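Local atomic coordinates of 3-deoxy-d-manno-octulosonic-acid transferase (Acinetobacter baumannii, PDB entry 4BFC), a protein that probably transfers Kdo from CMP-Kdo to a lipid A precursor of lipopolysaccharide, and is represented here by its C-terminal CMP-Kdo binding domain. Residues His99-Gly104 with Leu122-Ala127; Cys74-Arg79 with Asp85-Ile90; Pro64-Asp69 with Thr111-Ala116; Glu40-Val45 with Gln105-Ser110. All blocks are in the same frame, centred on the assembly; numbering follows the deposited sequence.

All four contacts reach one parallel sheet of a Rossmann-like domain. Contacts 3 and 4 lie closest together, their centres about 9 Å apart, and both are built around the end of the loop that leads into strand 113-115: Arg42 NH2 of contact 4 bonds to Thr111 O of contact 3. Contacts 1 and 2 have centres about 11 Å apart and are joined by the salt bridge Arg100 NH2 to Asp85 OD1 (2.7 Å). Strand 113-115 of contact 3 pairs with strand 98-100 of contact 1 and with strand 72-78 of contact 2. Contact 2 alone among them includes the sulfate, held beyond the C-terminal end of strand 72-78.

Contact 1: His99-Gly104 with Leu122-Ala127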
loop_
_atom_site.group_PDB
_atom_site.type_symbol
_atom_site.label_atom_id
_atom_site.label_comp_id
_atom_site.label_asym_id
_atom_site.label_seq_id
_atom_site.Cartn_x
_atom_site.Cartn_y
_atom_site.Cartn_z
ATOM N N HIS A 99 -3.146 -2.108 26.584
ATOM C CA HIS A 99 -3.999 -0.924 26.538
ATOM C C HIS A 99 -3.905 -0.296 25.186
ATOM O O HIS A 99 -2.907 -0.500 24.421
ATOM C CB HIS A 99 -3.641 0.013 27.677
ATOM C CG HIS A 99 -3.830 -0.642 29.013
ATOM N ND1 HIS A 99 -5.028 -1.168 29.416
ATOM C CD2 HIS A 99 -2.906 -0.980 29.988
ATOM C CE1 HIS A 99 -4.854 -1.755 30.634
ATOM N NE2 HIS A 99 -3.567 -1.643 30.966
ATOM N N ARG A 100 -4.981 0.391 24.809
ATOM C CA ARG A 100 -5.163 0.873 23.400
ATOM C C ARG A 100 -5.376 2.365 23.271
ATOM O O ARG A 100 -6.247 2.955 23.945
ATOM C CB ARG A 100 -6.362 0.168 22.727
ATOM C CG ARG A 100 -6.336 -1.339 22.738
ATOM C CD ARG A 100 -7.573 -1.888 22.074
ATOM N NE ARG A 100 -7.435 -1.750 20.630
ATOM C CZ ARG A 100 -8.044 -2.555 19.712
ATOM N NH1 ARG A 100 -8.866 -3.552 20.070
ATOM N NH2 ARG A 100 -7.780 -2.389 18.395
ATOM N N ARG A 101 -4.578 3.033 22.448
ATOM C CA ARG A 101 -4.748 4.433 22.177
ATOM C C ARG A 101 -6.181 4.678 21.650
ATOM O O ARG A 101 -6.793 5.674 22.009
ATOM C CB ARG A 101 -3.710 4.872 21.097
ATOM C CG ARG A 101 -3.760 6.318 20.662
ATOM C CD ARG A 101 -3.486 7.263 21.833
ATOM N NE ARG A 101 -3.071 8.553 21.352
ATOM C CZ ARG A 101 -2.793 9.570 22.160
ATOM N NH1 ARG A 101 -2.970 9.412 23.464
ATOM N NH2 ARG A 101 -2.385 10.719 21.643
ATOM N N SER A 102 -6.691 3.769 20.825
ATOM C CA SER A 102 -8.038 4.006 20.231
ATOM C C SER A 102 -9.164 4.067 21.233
ATOM O O SER A 102 -10.261 4.552 20.873
ATOM C CB SER A 102 -8.379 2.934 19.218
ATOM O OG SER A 102 -8.573 1.656 19.756
ATOM N N MET A 103 -8.912 3.531 22.434
ATOM C CA MET A 103 -9.909 3.555 23.523
ATOM C C MET A 103 -9.624 4.652 24.544
ATOM O O MET A 103 -10.199 4.665 25.665
ATOM C CB MET A 103 -9.964 2.210 24.201
ATOM C CG MET A 103 -10.342 1.073 23.284
ATOM S SD MET A 103 -10.265 -0.458 24.184
ATOM C CE MET A 103 -11.228 -0.147 25.685
ATOM N N GLY A 104 -8.760 5.588 24.166
ATOM C CA GLY A 104 -8.291 6.709 25.011
ATOM C C GLY A 104 -7.571 6.182 26.241
ATOM O O GLY A 104 -7.567 6.825 27.299
ATOM N N LEU A 122 2.864 8.407 14.819
ATOM C CA LEU A 122 4.185 7.767 14.912
ATOM C C LEU A 122 5.287 8.617 15.593
ATOM O O LEU A 122 6.085 8.078 16.425
ATOM C CB LEU A 122 4.602 7.252 13.513
ATOM C CG LEU A 122 5.738 6.246 13.529
ATOM C CD1 LEU A 122 5.518 5.037 14.447
ATOM C CD2 LEU A 122 6.134 5.899 12.102
ATOM N N TRP A 123 5.385 9.937 15.292
ATOM C CA TRP A 123 6.352 10.834 15.911
ATOM C C TRP A 123 6.193 10.906 17.416
ATOM O O TRP A 123 7.163 10.937 18.125
ATOM C CB TRP A 123 6.293 12.244 15.316
ATOM C CG TRP A 123 7.108 12.309 14.055
ATOM C CD1 TRP A 123 6.909 11.569 12.892
ATOM C CD2 TRP A 123 8.343 13.093 13.809
ATOM N NE1 TRP A 123 7.873 11.865 11.954
ATOM C CE2 TRP A 123 8.763 12.767 12.437
ATOM C CE3 TRP A 123 9.098 14.007 14.547
ATOM C CZ2 TRP A 123 9.898 13.342 11.854
ATOM C CZ3 TRP A 123 10.244 14.573 13.947
ATOM C CH2 TRP A 123 10.626 14.245 12.631
ATOM N N LEU A 124 4.949 10.927 17.892
ATOM C CA LEU A 124 4.742 10.949 19.331
ATOM C C LEU A 124 5.409 9.716 19.998
ATOM O O LEU A 124 6.084 9.886 21.020
ATOM C CB LEU A 124 3.232 10.979 19.659
ATOM C CG LEU A 124 2.645 10.856 21.075
ATOM C CD1 LEU A 124 3.303 11.923 21.909
ATOM C CD2 LEU A 124 1.095 10.989 21.052
ATOM N N TRP A 125 5.143 8.525 19.443
ATOM C CA TRP A 125 5.655 7.256 20.032
ATOM C C TRP A 125 7.158 7.228 19.961
ATOM O O TRP A 125 7.799 6.926 20.945
ATOM C CB TRP A 125 5.034 6.038 19.394
ATOM C CG TRP A 125 3.521 6.206 19.330
ATOM C CD1 TRP A 125 2.738 6.177 18.206
ATOM C CD2 TRP A 125 2.633 6.614 20.421
ATOM N NE1 TRP A 125 1.430 6.490 18.503
ATOM C CE2 TRP A 125 1.300 6.763 19.822
ATOM C CE3 TRP A 125 2.804 6.879 21.773
ATOM C CZ2 TRP A 125 0.215 7.136 20.563
ATOM C CZ3 TRP A 125 1.689 7.313 22.516
ATOM C CH2 TRP A 125 0.419 7.377 21.927
ATOM N N TYR A 126 7.742 7.519 18.794
ATOM C CA TYR A 126 9.247 7.621 18.786
ATOM C C TYR A 126 9.785 8.616 19.848
ATOM O O TYR A 126 10.764 8.359 20.512
ATOM C CB TYR A 126 9.735 8.154 17.426
ATOM C CG TYR A 126 9.651 7.204 16.277
ATOM C CD1 TYR A 126 10.070 5.878 16.447
ATOM C CD2 TYR A 126 9.193 7.616 15.003
ATOM C CE1 TYR A 126 10.040 4.977 15.409
ATOM C CE2 TYR A 126 9.172 6.703 13.946
ATOM C CZ TYR A 126 9.596 5.406 14.154
ATOM O OH TYR A 126 9.600 4.518 13.139
ATOM N N ALA A 127 9.106 9.749 20.038
ATOM C CA ALA A 127 9.580 10.742 21.013
ATOM C C ALA A 127 9.487 10.210 22.475
ATOM O O ALA A 127 10.123 10.744 23.388
ATOM C CB ALA A 127 8.800 12.043 20.878
#
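Arg101 meets the outer rim of the Trp125 indole, with NE 3.7 Å from CZ2 and lying near the ring plane, at its edge. The guanidinium stands almost perpendicular to the indole, the two planes 82° apart: the ring offers its edge and the guanidinium a face, with Trp125 CH2 3.7 Å above the guanidinium plane. This is an edge approach rather than a stack. The terminal nitrogen Arg101 NH2 reaches on to the Leu124 methyl CD2 at 3.5 Å, the two side chains crossing at roughly a right angle. Leu124 in turn covers one face of the indole with its CG, near the rim. A bend in the arginine chain at chi2 (61°) follows the anti placement of CG and turns the head group toward helix 122-128. There it is held by a salt bridge from NH2 to Glu121 OE2, just before the helix, and by a weak hydrogen bond to Gln29 OE1. Further out, Leu124 packs on helix 24-36, Trp125 on Ala116, and Arg101 on Tyr114. The contact thus joins the short 3-10 turn after strand 98-100 to helix 122-128 in a Rossmann-like domain, consistent with the C-terminal half of a GT-B glycosyltransferase.

Contact 2: Cys74-Arg79 with Asp85-Ile90; sequences CIVVPR and DEVFEI. With SO4 (sulfate ion), chain B.
Arg79 NE donates an almost straight hydrogen bond to sulfate O4, 2.9 Å long with an N-H...O angle of 174°. The oxygen lies at the guanidinium edge, near its plane, and the sulfate, probably taken up from the crystallisation liquor, is also hydrogen-bonded to His80 NE2. The chain of Arg79 bends at chi2 (62°) to bring NE to the anion. From the preceding Pro78 back to Val76 the contact is wholly apolar. Val87 of helix 84-93 lays its methyl CG2 on the proline ring, 3.7 Å from Pro78 CG, while its CG1 touches both that ring and the Val76 methyl CG1, the latter at 3.9 Å. The Pro78 ring and Val76 CG1 make up the strand's side of the interface. Leu115 of strand 113-115 touches both Pro78 and Val87, and Glu55 of helix 54-68 adds to the cover of Val87. Elsewhere on helix 84-93, Glu86 uses its two carboxylate oxygens to accept the backbone N-H groups of Thr168 and Ile169 of a second subunit. Helix 84-93 therefore has the sheet on its Val87 side and a neighbouring subunit along Glu86, while strand 72-78 runs between strands 113-115 and 43-50.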
loop_
_atom_site.group_PDB
_atom_site.type_symbol
_atom_site.label_atom_id
_atom_site.label_comp_id
_atom_site.label_asym_id
_atom_site.label_seq_id
_atom_site.Cartn_x
_atom_site.Cartn_y
_atom_site.Cartn_z
ATOM N N CYS A 74 6.251 -2.208 25.981
ATOM C CA CYS A 74 6.445 -2.147 24.482
ATOM C C CYS A 74 5.293 -1.405 23.842
ATOM O O CYS A 74 4.169 -1.829 23.939
ATOM C CB CYS A 74 6.543 -3.524 23.945
ATOM S SG CYS A 74 6.787 -3.576 22.182
ATOM N N ILE A 75 5.631 -0.348 23.120
ATOM C CA ILE A 75 4.649 0.347 22.253
ATOM C C ILE A 75 4.626 -0.368 20.890
ATOM O O ILE A 75 5.719 -0.574 20.295
ATOM C CB ILE A 75 4.995 1.845 22.114
ATOM C CG1 ILE A 75 4.945 2.550 23.493
ATOM C CG2 ILE A 75 4.019 2.491 21.054
ATOM C CD1 ILE A 75 5.230 4.050 23.464
ATOM N N VAL A 76 3.442 -0.706 20.358
ATOM C CA VAL A 76 3.324 -1.411 19.040
ATOM C C VAL A 76 2.530 -0.511 18.074
ATOM O O VAL A 76 1.437 -0.089 18.424
ATOM C CB VAL A 76 2.612 -2.782 19.211
ATOM C CG1 VAL A 76 2.527 -3.449 17.862
ATOM C CG2 VAL A 76 3.461 -3.659 20.159
ATOM N N VAL A 77 3.131 -0.192 16.920
ATOM C CA VAL A 77 2.502 0.728 15.957
ATOM C C VAL A 77 2.400 -0.019 14.615
ATOM O O VAL A 77 3.315 0.049 13.775
ATOM C CB VAL A 77 3.287 2.052 15.812
ATOM C CG1 VAL A 77 2.415 3.084 15.064
ATOM C CG2 VAL A 77 3.863 2.548 17.152
ATOM N N PRO A 78 1.357 -0.790 14.389
ATOM C CA PRO A 78 1.292 -1.574 13.126
ATOM C C PRO A 78 1.183 -0.617 11.903
ATOM O O PRO A 78 0.643 0.556 12.004
ATOM C CB PRO A 78 -0.039 -2.359 13.263
ATOM C CG PRO A 78 -0.124 -2.469 14.774
ATOM C CD PRO A 78 0.179 -1.090 15.242
ATOM N N ARG A 79 1.814 -0.991 10.788
ATOM C CA ARG A 79 1.844 -0.118 9.599
ATOM C C ARG A 79 0.458 0.124 9.023
ATOM O O ARG A 79 0.131 1.224 8.574
ATOM C CB ARG A 79 2.732 -0.833 8.553
ATOM C CG ARG A 79 2.802 -0.078 7.210
ATOM C CD ARG A 79 3.415 1.302 7.390
ATOM N NE ARG A 79 3.598 1.981 6.093
ATOM C CZ ARG A 79 3.951 3.223 5.934
ATOM N NH1 ARG A 79 4.160 3.999 7.000
ATOM N NH2 ARG A 79 4.178 3.662 4.661
ATOM N N ASP A 85 -7.016 -4.355 15.061
ATOM C CA ASP A 85 -7.683 -5.370 15.873
ATOM C C ASP A 85 -6.962 -6.722 15.821
ATOM O O ASP A 85 -6.931 -7.428 16.843
ATOM C CB ASP A 85 -9.171 -5.510 15.427
ATOM C CG ASP A 85 -9.996 -4.355 15.880
ATOM O OD1 ASP A 85 -9.537 -3.539 16.736
ATOM O OD2 ASP A 85 -11.131 -4.258 15.390
ATOM N N GLU A 86 -6.369 -7.061 14.685
ATOM C CA GLU A 86 -5.542 -8.288 14.530
ATOM C C GLU A 86 -4.390 -8.311 15.518
ATOM O O GLU A 86 -4.152 -9.323 16.184
ATOM C CB GLU A 86 -5.023 -8.472 13.089
ATOM C CG GLU A 86 -3.893 -9.492 12.904
ATOM C CD GLU A 86 -4.346 -10.938 13.074
ATOM O OE1 GLU A 86 -5.589 -11.196 13.232
ATOM O OE2 GLU A 86 -3.456 -11.839 13.096
ATOM N N VAL A 87 -3.677 -7.202 15.598
ATOM C CA VAL A 87 -2.541 -7.103 16.506
ATOM C C VAL A 87 -3.012 -7.117 17.975
ATOM O O VAL A 87 -2.355 -7.771 18.776
ATOM C CB VAL A 87 -1.706 -5.899 16.130
ATOM C CG1 VAL A 87 -0.549 -5.707 17.132
ATOM C CG2 VAL A 87 -1.138 -6.054 14.716
ATOM N N PHE A 88 -4.157 -6.456 18.311
ATOM C CA PHE A 88 -4.710 -6.596 19.640
ATOM C C PHE A 88 -4.875 -8.096 19.963
ATOM O O PHE A 88 -4.419 -8.539 21.056
ATOM C CB PHE A 88 -6.012 -5.801 19.804
ATOM C CG PHE A 88 -6.495 -5.815 21.237
ATOM C CD1 PHE A 88 -5.777 -5.126 22.215
ATOM C CD2 PHE A 88 -7.644 -6.538 21.588
ATOM C CE1 PHE A 88 -6.202 -5.116 23.536
ATOM C CE2 PHE A 88 -8.072 -6.550 22.907
ATOM C CZ PHE A 88 -7.341 -5.849 23.887
ATOM N N GLU A 89 -5.455 -8.873 19.051
ATOM C CA GLU A 89 -5.599 -10.325 19.281
ATOM C C GLU A 89 -4.287 -11.085 19.502
ATOM O O GLU A 89 -4.231 -12.009 20.317
ATOM C CB GLU A 89 -6.416 -11.007 18.220
ATOM C CG GLU A 89 -7.836 -10.544 18.156
ATOM C CD GLU A 89 -8.545 -10.745 19.470
ATOM O OE1 GLU A 89 -8.542 -11.882 19.994
ATOM O OE2 GLU A 89 -9.076 -9.743 19.987
ATOM N N ILE A 90 -3.243 -10.711 18.771
ATOM C CA ILE A 90 -1.885 -11.263 18.949
ATOM C C ILE A 90 -1.424 -11.022 20.376
ATOM O O ILE A 90 -0.916 -11.944 21.038
ATOM C CB ILE A 90 -0.904 -10.663 17.920
ATOM C CG1 ILE A 90 -1.264 -11.132 16.504
ATOM C CG2 ILE A 90 0.551 -10.972 18.280
ATOM C CD1 ILE A 90 -0.503 -10.392 15.376
HETATM S S SO4 B . 3.284 -0.616 2.797
HETATM O O1 SO4 B . 3.603 0.035 1.476
HETATM O O2 SO4 B . 4.535 -1.237 3.307
HETATM O O3 SO4 B . 2.273 -1.715 2.736
HETATM O O4 SO4 B . 2.955 0.484 3.678
#

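Contact 3: Pro64-Asp69 with Thr111-Ala116; sequences PYLNSD and TQVYLA
The last turn of helix 54-68 packs against the start of strand 113-115, a helix-on-sheet contact in a Rossmann-like alpha/beta domain. The polar part of it is carried by Gln112, whose amide nitrogen NE2 is shared between two acceptors on the helix. One is Leu66 O, 3.1 Å from Gln112 NE2, with an N-H...O angle of 151°; the nitrogen approaches this carbonyl from above its plane rather than along a lone pair. The other is the side-chain oxygen Asn67 OD1, also 3.1 Å from Gln112 NE2 but in a straighter bond of 163°. Both acceptors lie near the plane of the Gln112 amide, as suits the two N-H groups, while the amide of Asn67 is turned 42° from it. Gln112 can span the gap because its chain is extended beyond CG. At the other end of the same amide, OE1 accepts the backbone N-H of Ile97, which fixes the rotation of the group. Beside this polar grip Leu66 packs its methyls on the lead-in and first residue of the strand: CD2 lies 3.5 Å from Gln112 O, and CD1 4.2 Å from Val113 CG2. Leu66 also touches Leu72, and Val113 touches Val76, both on the adjoining strand. Helix 54-68 connects strands 43-50 and 72-78 in a beta-alpha-beta crossover, and its end here reaches past the second of these to the next strand of the parallel sheet.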
loop_
_atom_site.group_PDB
_atom_site.type_symbol
_atom_site.label_atom_id
_atom_site.label_comp_id
_atom_site.label_asym_id
_atom_site.label_seq_id
_atom_site.Cartn_x
_atom_site.Cartn_y
_atom_site.Cartn_z
ATOM N N PRO A 64 8.871 -12.926 27.991
ATOM C CA PRO A 64 9.496 -13.314 29.299
ATOM C C PRO A 64 10.022 -12.101 30.050
ATOM O O PRO A 64 9.908 -12.042 31.286
ATOM C CB PRO A 64 10.696 -14.170 28.890
ATOM C CG PRO A 64 10.459 -14.570 27.496
ATOM C CD PRO A 64 9.573 -13.531 26.852
ATOM N N TYR A 65 10.626 -11.148 29.342
ATOM C CA TYR A 65 11.101 -9.948 29.998
ATOM C C TYR A 65 10.005 -9.006 30.473
ATOM O O TYR A 65 10.171 -8.355 31.526
ATOM C CB TYR A 65 12.078 -9.189 29.084
ATOM C CG TYR A 65 13.253 -10.053 28.648
ATOM C CD1 TYR A 65 14.385 -10.180 29.491
ATOM C CD2 TYR A 65 13.231 -10.784 27.439
ATOM C CE1 TYR A 65 15.452 -10.965 29.108
ATOM C CE2 TYR A 65 14.311 -11.593 27.064
ATOM C CZ TYR A 65 15.423 -11.651 27.918
ATOM O OH TYR A 65 16.554 -12.411 27.585
ATOM N N LEU A 66 8.924 -8.858 29.676
ATOM C CA LEU A 66 7.805 -8.006 30.084
ATOM C C LEU A 66 7.145 -8.598 31.362
ATOM O O LEU A 66 6.722 -7.823 32.198
ATOM C CB LEU A 66 6.728 -7.907 28.963
ATOM C CG LEU A 66 7.141 -7.148 27.693
ATOM C CD1 LEU A 66 6.095 -7.328 26.605
ATOM C CD2 LEU A 66 7.318 -5.685 27.947
ATOM N N ASN A 67 7.107 -9.918 31.458
ATOM C CA ASN A 67 6.569 -10.611 32.682
ATOM C C ASN A 67 7.504 -10.471 33.894
ATOM O O ASN A 67 7.037 -10.214 35.046
ATOM C CB ASN A 67 6.288 -12.105 32.419
ATOM C CG ASN A 67 5.180 -12.346 31.392
ATOM O OD1 ASN A 67 4.259 -11.595 31.321
ATOM N ND2 ASN A 67 5.301 -13.390 30.598
ATOM N N SER A 68 8.817 -10.580 33.668
ATOM C CA SER A 68 9.765 -10.528 34.790
ATOM C C SER A 68 10.194 -9.131 35.258
ATOM O O SER A 68 10.509 -8.924 36.430
ATOM C CB SER A 68 10.956 -11.476 34.536
ATOM O OG SER A 68 11.943 -10.863 33.724
ATOM N N ASP A 69 10.154 -8.147 34.354
ATOM C CA ASP A 69 10.608 -6.809 34.603
ATOM C C ASP A 69 9.480 -5.874 34.206
ATOM O O ASP A 69 9.377 -5.524 33.018
ATOM C CB ASP A 69 11.900 -6.537 33.784
ATOM C CG ASP A 69 12.485 -5.176 34.054
ATOM O OD1 ASP A 69 11.881 -4.372 34.806
ATOM O OD2 ASP A 69 13.583 -4.897 33.510
ATOM N N THR A 111 0.618 -1.956 32.468
ATOM C CA THR A 111 0.640 -2.144 31.021
ATOM C C THR A 111 1.936 -2.742 30.573
ATOM O O THR A 111 3.028 -2.231 30.930
ATOM C CB THR A 111 0.568 -0.802 30.336
ATOM O OG1 THR A 111 -0.626 -0.143 30.737
ATOM C CG2 THR A 111 0.598 -1.018 28.780
ATOM N N GLN A 112 1.807 -3.774 29.778
ATOM C CA GLN A 112 2.974 -4.501 29.241
ATOM C C GLN A 112 3.137 -4.102 27.786
ATOM O O GLN A 112 4.263 -4.013 27.277
ATOM C CB GLN A 112 2.775 -5.983 29.366
ATOM C CG GLN A 112 2.807 -6.450 30.834
ATOM C CD GLN A 112 2.730 -7.969 30.996
ATOM O OE1 GLN A 112 1.713 -8.621 30.642
ATOM N NE2 GLN A 112 3.816 -8.563 31.499
ATOM N N VAL A 113 2.000 -3.955 27.093
ATOM C CA VAL A 113 2.060 -3.538 25.657
ATOM C C VAL A 113 1.069 -2.380 25.518
ATOM O O VAL A 113 -0.068 -2.473 25.985
ATOM C CB VAL A 113 1.641 -4.677 24.709
ATOM C CG1 VAL A 113 1.604 -4.208 23.213
ATOM C CG2 VAL A 113 2.577 -5.884 24.864
ATOM N N TYR A 114 1.502 -1.304 24.894
ATOM C CA TYR A 114 0.599 -0.270 24.530
ATOM C C TYR A 114 0.399 -0.345 23.030
ATOM O O TYR A 114 1.347 -0.091 22.272
ATOM C CB TYR A 114 1.219 1.064 24.922
ATOM C CG TYR A 114 0.241 2.192 24.792
ATOM C CD1 TYR A 114 -0.887 2.275 25.620
ATOM C CD2 TYR A 114 0.415 3.172 23.790
ATOM C CE1 TYR A 114 -1.801 3.346 25.489
ATOM C CE2 TYR A 114 -0.450 4.258 23.664
ATOM C CZ TYR A 114 -1.600 4.303 24.502
ATOM O OH TYR A 114 -2.448 5.386 24.353
ATOM N N LEU A 115 -0.813 -0.727 22.628
ATOM C CA LEU A 115 -1.125 -0.727 21.184
ATOM C C LEU A 115 -1.505 0.686 20.746
ATOM O O LEU A 115 -2.573 1.254 21.151
ATOM C CB LEU A 115 -2.207 -1.708 20.892
ATOM C CG LEU A 115 -2.694 -1.809 19.462
ATOM C CD1 LEU A 115 -1.548 -2.180 18.474
ATOM C CD2 LEU A 115 -3.785 -2.889 19.404
ATOM N N ALA A 116 -0.624 1.295 19.963
ATOM C CA ALA A 116 -0.827 2.637 19.463
ATOM C C ALA A 116 -1.631 2.627 18.148
ATOM O O ALA A 116 -1.133 2.910 17.023
ATOM C CB ALA A 116 0.518 3.427 19.372
#

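Contact 4: Glu40-Val45 with Gln105-Ser110; sequences ENRQVV and QSIHAS
The guanidinium of Arg42 meets His108 O at its edge, near its own plane, while Ala109 O and the Ile107 methyl CG2 approach it obliquely. These groups tie the lead-in to strand 43-50 of the Rossmann-like sheet to the loop that joins strands 98-100 and 113-115. The bond across the contact runs from Arg42 NH1 to His108 O, 2.9 Å long with an N-H...O angle of 145°, and the donor is tilted from the carbonyl plane. Ala109 O is more distant, 3.6 Å from Arg42 NH1. Two successive bends in the arginine chain, at chi2 (-59°) and chi3 (-69°), curl the head group back so that it can serve several backbone carbonyls at once. NH2 gives hydrogen bonds to Thr111 O and Leu72 O, and NE to Lys71 O, so all three guanidinium nitrogens are engaged and the rotation of the head is fixed. The carbonyl oxygens gathered here probably compensate part of the guanidinium charge. Ile107 also packs on Trp37 and Leu39, and Tyr114 OH of strand 113-115 is hydrogen-bonded to Gln105 O. Toward Arg42, Ile107 presents its CG2 methyl, which lies 3.6 Å from Arg42 NH1.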
loop_
_atom_site.group_PDB
_atom_site.type_symbol
_atom_site.label_atom_id
_atom_site.label_comp_id
_atom_site.label_asym_id
_atom_site.label_seq_id
_atom_site.Cartn_x
_atom_site.Cartn_y
_atom_site.Cartn_z
ATOM N N GLU A 40 9.046 8.098 33.580
ATOM C CA GLU A 40 10.427 8.323 34.060
ATOM C C GLU A 40 11.045 7.004 34.555
ATOM O O GLU A 40 12.217 6.729 34.303
ATOM C CB GLU A 40 10.483 9.446 35.107
ATOM C CG GLU A 40 11.902 9.787 35.602
ATOM C CD GLU A 40 12.881 10.243 34.502
ATOM O OE1 GLU A 40 12.483 10.999 33.569
ATOM O OE2 GLU A 40 14.083 9.849 34.579
ATOM N N ASN A 41 10.235 6.138 35.173
ATOM C CA ASN A 41 10.768 4.849 35.616
ATOM C C ASN A 41 10.238 3.665 34.811
ATOM O O ASN A 41 10.072 2.546 35.335
ATOM C CB ASN A 41 10.538 4.634 37.123
ATOM C CG ASN A 41 11.007 5.807 37.955
ATOM O OD1 ASN A 41 12.200 6.100 38.037
ATOM N ND2 ASN A 41 10.058 6.497 38.571
ATOM N N ARG A 42 9.953 3.897 33.524
ATOM C CA ARG A 42 9.656 2.809 32.638
ATOM C C ARG A 42 10.766 2.836 31.570
ATOM O O ARG A 42 11.419 3.911 31.340
ATOM C CB ARG A 42 8.309 3.020 31.907
ATOM C CG ARG A 42 7.082 3.127 32.821
ATOM C CD ARG A 42 6.950 1.867 33.659
ATOM N NE ARG A 42 6.594 0.610 32.980
ATOM C CZ ARG A 42 5.367 0.224 32.651
ATOM N NH1 ARG A 42 4.314 1.030 32.920
ATOM N NH2 ARG A 42 5.192 -0.984 32.149
ATOM N N GLN A 43 11.018 1.666 31.018
ATOM C CA GLN A 43 11.880 1.566 29.814
ATOM C C GLN A 43 10.956 1.257 28.632
ATOM O O GLN A 43 10.391 0.171 28.545
ATOM C CB GLN A 43 12.920 0.486 29.954
ATOM C CG GLN A 43 13.951 0.839 30.982
ATOM C CD GLN A 43 14.903 -0.319 31.224
ATOM O OE1 GLN A 43 14.497 -1.483 31.356
ATOM N NE2 GLN A 43 16.180 -0.006 31.233
ATOM N N VAL A 44 10.841 2.267 27.748
ATOM C CA VAL A 44 9.883 2.176 26.620
ATOM C C VAL A 44 10.601 1.681 25.354
ATOM O O VAL A 44 11.579 2.349 24.895
ATOM C CB VAL A 44 9.287 3.546 26.313
ATOM C CG1 VAL A 44 8.296 3.432 25.138
ATOM C CG2 VAL A 44 8.552 4.008 27.597
ATOM N N VAL A 45 10.152 0.522 24.876
ATOM C CA VAL A 45 10.700 -0.084 23.636
ATOM C C VAL A 45 9.574 -0.051 22.599
ATOM O O VAL A 45 8.439 -0.458 22.940
ATOM C CB VAL A 45 11.279 -1.505 23.895
ATOM C CG1 VAL A 45 12.266 -1.436 25.080
ATOM C CG2 VAL A 45 10.251 -2.599 24.194
ATOM N N GLN A 105 -6.974 5.004 26.108
ATOM C CA GLN A 105 -6.189 4.480 27.250
ATOM C C GLN A 105 -4.782 5.045 27.275
ATOM O O GLN A 105 -4.220 5.530 26.263
ATOM C CB GLN A 105 -6.193 2.985 27.323
ATOM C CG GLN A 105 -7.611 2.422 27.564
ATOM C CD GLN A 105 -7.719 0.921 27.498
ATOM O OE1 GLN A 105 -7.093 0.257 26.703
ATOM N NE2 GLN A 105 -8.583 0.357 28.375
ATOM N N SER A 106 -4.186 4.895 28.461
ATOM C CA SER A 106 -2.827 5.330 28.724
ATOM C C SER A 106 -1.915 4.105 29.080
ATOM O O SER A 106 -2.349 2.949 29.157
ATOM C CB SER A 106 -2.885 6.325 29.879
ATOM O OG SER A 106 -3.388 5.705 31.082
ATOM N N ILE A 107 -0.627 4.376 29.301
ATOM C CA ILE A 107 0.241 3.318 29.829
ATOM C C ILE A 107 0.097 3.286 31.369
ATOM O O ILE A 107 0.439 4.274 31.991
ATOM C CB ILE A 107 1.700 3.625 29.402
ATOM C CG1 ILE A 107 1.834 3.350 27.868
ATOM C CG2 ILE A 107 2.699 2.767 30.215
ATOM C CD1 ILE A 107 3.194 3.747 27.209
ATOM N N HIS A 108 -0.442 2.188 31.899
ATOM C CA HIS A 108 -0.634 2.040 33.369
ATOM C C HIS A 108 0.691 1.509 33.900
ATOM O O HIS A 108 1.449 0.916 33.121
ATOM C CB HIS A 108 -1.804 1.074 33.753
ATOM C CG HIS A 108 -3.133 1.306 33.033
ATOM N ND1 HIS A 108 -4.169 0.438 33.133
ATOM C CD2 HIS A 108 -3.561 2.319 32.190
ATOM C CE1 HIS A 108 -5.208 0.882 32.374
ATOM N NE2 HIS A 108 -4.839 2.032 31.808
ATOM N N ALA A 109 0.997 1.623 35.210
ATOM C CA ALA A 109 1.982 0.694 35.777
ATOM C C ALA A 109 1.816 -0.770 35.267
ATOM O O ALA A 109 2.824 -1.430 35.076
ATOM C CB ALA A 109 1.915 0.697 37.328
ATOM N N SER A 110 0.591 -1.300 35.112
ATOM C CA SER A 110 0.346 -2.673 34.733
ATOM C C SER A 110 0.534 -3.004 33.255
ATOM O O SER A 110 0.502 -4.166 32.867
ATOM C CB SER A 110 -1.097 -3.115 35.067
ATOM O OG SER A 110 -2.022 -2.075 34.770
#